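Local atomic coordinates of type II restriction enzyme MspI (Moraxella sp., PDB entry 1SA3), a protein that recognises the double-stranded DNA sequence 5'-CCGG-3' and cleaves it after the first cytosine, leaving fragments with terminal 5'-phosphates. Residues 35-48 and 73-85. Numbering follows the deposited sequence.
Sequences EKYILDIFKDIESL and DLDNIIDVSSSDT. With NA (sodium ion), chain G.
E35 and D84 share a sodium ion at one end of this contact, in the PDDEXK nuclease fold, where helix 35-41 runs nearly antiparallel to the outermost sheet strand 77-84. From E35 CB, which points to the strand, the chain runs out extended, with CG anti to the backbone N (chi1 173°), delivering the carboxylate to the metal. OE1 binds sodium at 2.4 Å; OE2 binds it more loosely and also sits 2.8 Å from D84 OD2, a closeness of two carboxylate oxygens that the shared cation probably makes tolerable. D84 OD2, the backbone O of D99 and two waters complete the site.

One turn on, L39 lays CD2 against the strand backbone, 3.6 Å from S83 N. Its carbonyl O accepts a hydrogen bond from S82 OG (2.9 Å), in the carbonyl plane and on a lone pair. Past the helix end, water 1 links K43 O to S82 N. The chain then enters helix 45-48, with D44 as N-cap: its OD2 accepts the capping hydrogen bond from S47 N and another from S47 OG, above the carboxylate plane. Beyond it the contact turns apolar: L48 and L74 lie alongside each other, pointing opposite ways, while the L48 side chain runs across V80 at about a right angle, with CD2 3.6 Å from V80 CG2.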
loop_
_atom_site.group_PDB
_atom_site.type_symbol
_atom_site.label_atom_id
_atom_site.label_comp_id
_atom_site.label_asym_id
_atom_site.label_seq_id
_atom_site.Cartn_x
_atom_site.Cartn_y
_atom_site.Cartn_z
ATOM N N GLU E 35 -10.928 -4.441 -3.650
ATOM C CA GLU E 35 -11.189 -3.109 -3.122
ATOM C C GLU E 35 -12.655 -3.138 -2.702
ATOM O O GLU E 35 -13.024 -2.698 -1.615
ATOM C CB GLU E 35 -11.004 -2.027 -4.185
ATOM C CG GLU E 35 -11.435 -0.646 -3.682
ATOM C CD GLU E 35 -11.287 0.443 -4.718
ATOM O OE1 GLU E 35 -10.275 0.432 -5.449
ATOM O OE2 GLU E 35 -12.176 1.318 -4.791
ATOM N N LYS E 36 -13.491 -3.686 -3.574
ATOM C CA LYS E 36 -14.920 -3.764 -3.315
ATOM C C LYS E 36 -15.230 -4.631 -2.096
ATOM O O LYS E 36 -16.195 -4.381 -1.381
ATOM C CB LYS E 36 -15.634 -4.310 -4.557
ATOM C CG LYS E 36 -17.014 -3.718 -4.798
ATOM C CD LYS E 36 -18.101 -4.583 -4.222
ATOM C CE LYS E 36 -19.478 -4.088 -4.652
ATOM N NZ LYS E 36 -20.527 -5.103 -4.340
ATOM N N TYR E 37 -14.405 -5.647 -1.867
ATOM C CA TYR E 37 -14.577 -6.549 -0.729
ATOM C C TYR E 37 -14.486 -5.731 0.562
ATOM O O TYR E 37 -15.288 -5.913 1.479
ATOM C CB TYR E 37 -13.492 -7.628 -0.785
ATOM C CG TYR E 37 -13.618 -8.780 0.198
ATOM C CD1 TYR E 37 -14.858 -9.198 0.690
ATOM C CD2 TYR E 37 -12.487 -9.492 0.584
ATOM C CE1 TYR E 37 -14.951 -10.312 1.547
ATOM C CE2 TYR E 37 -12.564 -10.581 1.417
ATOM C CZ TYR E 37 -13.796 -10.992 1.899
ATOM O OH TYR E 37 -13.837 -12.096 2.714
ATOM N N ILE E 38 -13.522 -4.814 0.626
ATOM C CA ILE E 38 -13.371 -3.964 1.807
ATOM C C ILE E 38 -14.548 -2.997 1.906
ATOM O O ILE E 38 -15.116 -2.821 2.979
ATOM C CB ILE E 38 -12.049 -3.140 1.762
ATOM C CG1 ILE E 38 -10.840 -4.075 1.826
ATOM C CG2 ILE E 38 -11.994 -2.142 2.926
ATOM C CD1 ILE E 38 -10.693 -4.836 3.138
ATOM N N LEU E 39 -14.922 -2.381 0.785
ATOM C CA LEU E 39 -16.022 -1.431 0.780
ATOM C C LEU E 39 -17.324 -2.050 1.288
ATOM O O LEU E 39 -18.064 -1.412 2.043
ATOM C CB LEU E 39 -16.227 -0.854 -0.624
ATOM C CG LEU E 39 -15.089 -0.032 -1.249
ATOM C CD1 LEU E 39 -15.451 0.312 -2.685
ATOM C CD2 LEU E 39 -14.847 1.243 -0.455
ATOM N N ASP E 40 -17.592 -3.292 0.895
ATOM C CA ASP E 40 -18.812 -3.967 1.323
ATOM C C ASP E 40 -18.788 -4.366 2.797
ATOM O O ASP E 40 -19.807 -4.289 3.481
ATOM C CB ASP E 40 -19.070 -5.203 0.454
ATOM C CG ASP E 40 -19.621 -4.846 -0.919
ATOM O OD1 ASP E 40 -19.914 -3.654 -1.154
ATOM O OD2 ASP E 40 -19.764 -5.762 -1.759
ATOM N N ILE E 41 -17.631 -4.795 3.290
ATOM C CA ILE E 41 -17.530 -5.176 4.690
ATOM C C ILE E 41 -17.817 -3.950 5.563
ATOM O O ILE E 41 -18.455 -4.068 6.611
ATOM C CB ILE E 41 -16.125 -5.748 5.020
ATOM C CG1 ILE E 41 -15.958 -7.121 4.367
ATOM C CG2 ILE E 41 -15.939 -5.852 6.535
ATOM C CD1 ILE E 41 -14.549 -7.692 4.454
ATOM N N PHE E 42 -17.368 -2.779 5.108
ATOM C CA PHE E 42 -17.561 -1.525 5.838
ATOM C C PHE E 42 -18.553 -0.578 5.166
ATOM O O PHE E 42 -18.430 0.644 5.278
ATOM C CB PHE E 42 -16.213 -0.801 6.005
ATOM C CG PHE E 42 -15.252 -1.512 6.921
ATOM C CD1 PHE E 42 -14.505 -2.592 6.464
ATOM C CD2 PHE E 42 -15.129 -1.126 8.255
ATOM C CE1 PHE E 42 -13.651 -3.281 7.315
ATOM C CE2 PHE E 42 -14.276 -1.807 9.125
ATOM C CZ PHE E 42 -13.533 -2.889 8.657
ATOM N N LYS E 43 -19.545 -1.141 4.489
ATOM C CA LYS E 43 -20.547 -0.352 3.776
ATOM C C LYS E 43 -21.419 0.481 4.705
ATOM O O LYS E 43 -21.699 1.646 4.422
ATOM C CB LYS E 43 -21.433 -1.278 2.935
ATOM C CG LYS E 43 -22.388 -0.550 2.005
ATOM C CD LYS E 43 -23.248 -1.544 1.239
ATOM C CE LYS E 43 -23.989 -0.860 0.104
ATOM N NZ LYS E 43 -23.030 -0.251 -0.860
ATOM N N ASP E 44 -21.853 -0.127 5.802
ATOM C CA ASP E 44 -22.691 0.549 6.782
ATOM C C ASP E 44 -22.564 -0.127 8.136
ATOM O O ASP E 44 -21.946 -1.182 8.260
ATOM C CB ASP E 44 -24.149 0.547 6.318
ATOM C CG ASP E 44 -24.584 -0.802 5.786
ATOM O OD1 ASP E 44 -25.227 -0.826 4.722
ATOM O OD2 ASP E 44 -24.280 -1.826 6.429
ATOM N N ILE E 45 -23.146 0.481 9.160
ATOM C CA ILE E 45 -23.057 -0.085 10.491
ATOM C C ILE E 45 -23.676 -1.486 10.541
ATOM O O ILE E 45 -23.208 -2.348 11.279
ATOM C CB ILE E 45 -23.729 0.837 11.527
ATOM C CG1 ILE E 45 -23.448 0.319 12.939
ATOM C CG2 ILE E 45 -25.224 0.944 11.252
ATOM C CD1 ILE E 45 -21.984 0.341 13.322
ATOM N N GLU E 46 -24.715 -1.720 9.748
ATOM C CA GLU E 46 -25.338 -3.046 9.732
ATOM C C GLU E 46 -24.334 -4.091 9.229
ATOM O O GLU E 46 -24.164 -5.149 9.834
ATOM C CB GLU E 46 -26.575 -3.055 8.826
ATOM C CG GLU E 46 -27.817 -2.377 9.391
ATOM C CD GLU E 46 -27.656 -0.878 9.574
ATOM O OE1 GLU E 46 -26.970 -0.240 8.741
ATOM O OE2 GLU E 46 -28.235 -0.339 10.545
ATOM N N SER E 47 -23.664 -3.786 8.119
ATOM C CA SER E 47 -22.690 -4.715 7.542
ATOM C C SER E 47 -21.528 -4.974 8.492
ATOM O O SER E 47 -21.122 -6.112 8.697
ATOM C CB SER E 47 -22.137 -4.160 6.222
ATOM O OG SER E 47 -23.143 -4.082 5.224
ATOM N N LEU E 48 -20.982 -3.911 9.072
ATOM C CA LEU E 48 -19.854 -4.079 9.977
ATOM C C LEU E 48 -20.214 -4.938 11.183
ATOM O O LEU E 48 -19.454 -5.830 11.556
ATOM C CB LEU E 48 -19.326 -2.714 10.433
ATOM C CG LEU E 48 -18.098 -2.761 11.350
ATOM C CD1 LEU E 48 -17.003 -3.626 10.736
ATOM C CD2 LEU E 48 -17.596 -1.336 11.563
ATOM N N ASP E 73 -12.177 0.480 18.817
ATOM C CA ASP E 73 -13.011 -0.590 19.346
ATOM C C ASP E 73 -14.357 -0.565 18.633
ATOM O O ASP E 73 -14.984 0.485 18.501
ATOM C CB ASP E 73 -13.208 -0.411 20.850
ATOM C CG ASP E 73 -11.907 -0.528 21.619
ATOM O OD1 ASP E 73 -11.284 -1.615 21.572
ATOM O OD2 ASP E 73 -11.508 0.467 22.261
ATOM N N LEU E 74 -14.791 -1.728 18.161
ATOM C CA LEU E 74 -16.060 -1.839 17.456
ATOM C C LEU E 74 -17.205 -1.209 18.243
ATOM O O LEU E 74 -18.051 -0.518 17.676
ATOM C CB LEU E 74 -16.369 -3.315 17.191
ATOM C CG LEU E 74 -17.675 -3.641 16.460
ATOM C CD1 LEU E 74 -17.735 -2.899 15.136
ATOM C CD2 LEU E 74 -17.763 -5.151 16.241
ATOM N N ASP E 75 -17.230 -1.432 19.552
ATOM C CA ASP E 75 -18.309 -0.886 20.369
ATOM C C ASP E 75 -18.370 0.635 20.443
ATOM O O ASP E 75 -19.382 1.193 20.851
ATOM C CB ASP E 75 -18.253 -1.458 21.787
ATOM C CG ASP E 75 -18.584 -2.932 21.833
ATOM O OD1 ASP E 75 -19.420 -3.380 21.017
ATOM O OD2 ASP E 75 -18.019 -3.641 22.694
ATOM N N ASN E 76 -17.301 1.315 20.045
ATOM C CA ASN E 76 -17.298 2.767 20.101
ATOM C C ASN E 76 -17.765 3.364 18.774
ATOM O O ASN E 76 -17.977 4.572 18.660
ATOM C CB ASN E 76 -15.892 3.290 20.453
ATOM C CG ASN E 76 -15.428 2.858 21.846
ATOM O OD1 ASN E 76 -16.214 2.356 22.647
ATOM N ND2 ASN E 76 -14.142 3.068 22.142
ATOM N N ILE E 77 -17.931 2.509 17.768
ATOM C CA ILE E 77 -18.362 2.962 16.451
ATOM C C ILE E 77 -19.884 3.047 16.371
ATOM O O ILE E 77 -20.582 2.051 16.568
ATOM C CB ILE E 77 -17.838 2.006 15.361
ATOM C CG1 ILE E 77 -16.306 1.950 15.426
ATOM C CG2 ILE E 77 -18.299 2.478 13.985
ATOM C CD1 ILE E 77 -15.691 0.826 14.630
ATOM N N ILE E 78 -20.389 4.238 16.075
ATOM C CA ILE E 78 -21.822 4.461 15.975
ATOM C C ILE E 78 -22.312 4.356 14.540
ATOM O O ILE E 78 -23.449 3.967 14.294
ATOM C CB ILE E 78 -22.209 5.852 16.534
ATOM C CG1 ILE E 78 -21.749 5.972 17.991
ATOM C CG2 ILE E 78 -23.706 6.068 16.421
ATOM C CD1 ILE E 78 -22.226 4.854 18.904
ATOM N N ASP E 79 -21.458 4.711 13.588
ATOM C CA ASP E 79 -21.835 4.627 12.188
ATOM C C ASP E 79 -20.598 4.483 11.322
ATOM O O ASP E 79 -19.498 4.878 11.716
ATOM C CB ASP E 79 -22.625 5.867 11.771
ATOM C CG ASP E 79 -23.344 5.679 10.446
ATOM O OD1 ASP E 79 -23.632 4.520 10.083
ATOM O OD2 ASP E 79 -23.634 6.686 9.775
ATOM N N VAL E 80 -20.787 3.915 10.139
ATOM C CA VAL E 80 -19.693 3.695 9.210
ATOM C C VAL E 80 -20.206 3.781 7.785
ATOM O O VAL E 80 -21.360 3.448 7.509
ATOM C CB VAL E 80 -19.070 2.287 9.381
ATOM C CG1 VAL E 80 -17.759 2.198 8.597
ATOM C CG2 VAL E 80 -18.845 1.977 10.847
ATOM N N SER E 81 -19.336 4.236 6.893
ATOM C CA SER E 81 -19.633 4.341 5.472
ATOM C C SER E 81 -18.293 4.244 4.751
ATOM O O SER E 81 -17.240 4.489 5.348
ATOM C CB SER E 81 -20.308 5.671 5.141
ATOM O OG SER E 81 -19.427 6.753 5.343
ATOM N N SER E 82 -18.326 3.887 3.477
ATOM C CA SER E 82 -17.094 3.745 2.711
ATOM C C SER E 82 -17.335 4.065 1.250
ATOM O O SER E 82 -18.471 4.038 0.779
ATOM C CB SER E 82 -16.565 2.314 2.835
ATOM O OG SER E 82 -17.496 1.388 2.298
ATOM N N SER E 83 -16.265 4.361 0.524
ATOM C CA SER E 83 -16.401 4.675 -0.883
ATOM C C SER E 83 -15.082 4.661 -1.630
ATOM O O SER E 83 -14.012 4.868 -1.048
ATOM C CB SER E 83 -17.044 6.052 -1.056
ATOM O OG SER E 83 -16.125 7.084 -0.738
ATOM N N ASP E 84 -15.184 4.404 -2.928
ATOM C CA ASP E 84 -14.046 4.404 -3.827
ATOM C C ASP E 84 -13.556 5.849 -3.846
ATOM O O ASP E 84 -14.349 6.774 -3.683
ATOM C CB ASP E 84 -14.499 4.000 -5.229
ATOM C CG ASP E 84 -13.405 4.159 -6.267
ATOM O OD1 ASP E 84 -13.709 4.638 -7.379
ATOM O OD2 ASP E 84 -12.244 3.802 -5.982
ATOM N N THR E 85 -12.261 6.048 -4.037
ATOM C CA THR E 85 -11.715 7.397 -4.079
ATOM C C THR E 85 -11.274 7.735 -5.487
ATOM O O THR E 85 -10.447 7.045 -6.078
ATOM C CB THR E 85 -10.507 7.545 -3.131
ATOM O OG1 THR E 85 -10.934 7.304 -1.788
ATOM C CG2 THR E 85 -9.913 8.954 -3.221
HETATM NA NA NA G . -10.193 2.668 -6.161
HETATM O O HOH W 1 -20.821 3.149 2.307
HETATM O O HOH W 2 -24.808 2.996 8.427
HETATM O O HOH W 3 -9.458 4.716 -6.868
HETATM O O HOH W 4 -7.993 1.975 -6.831
#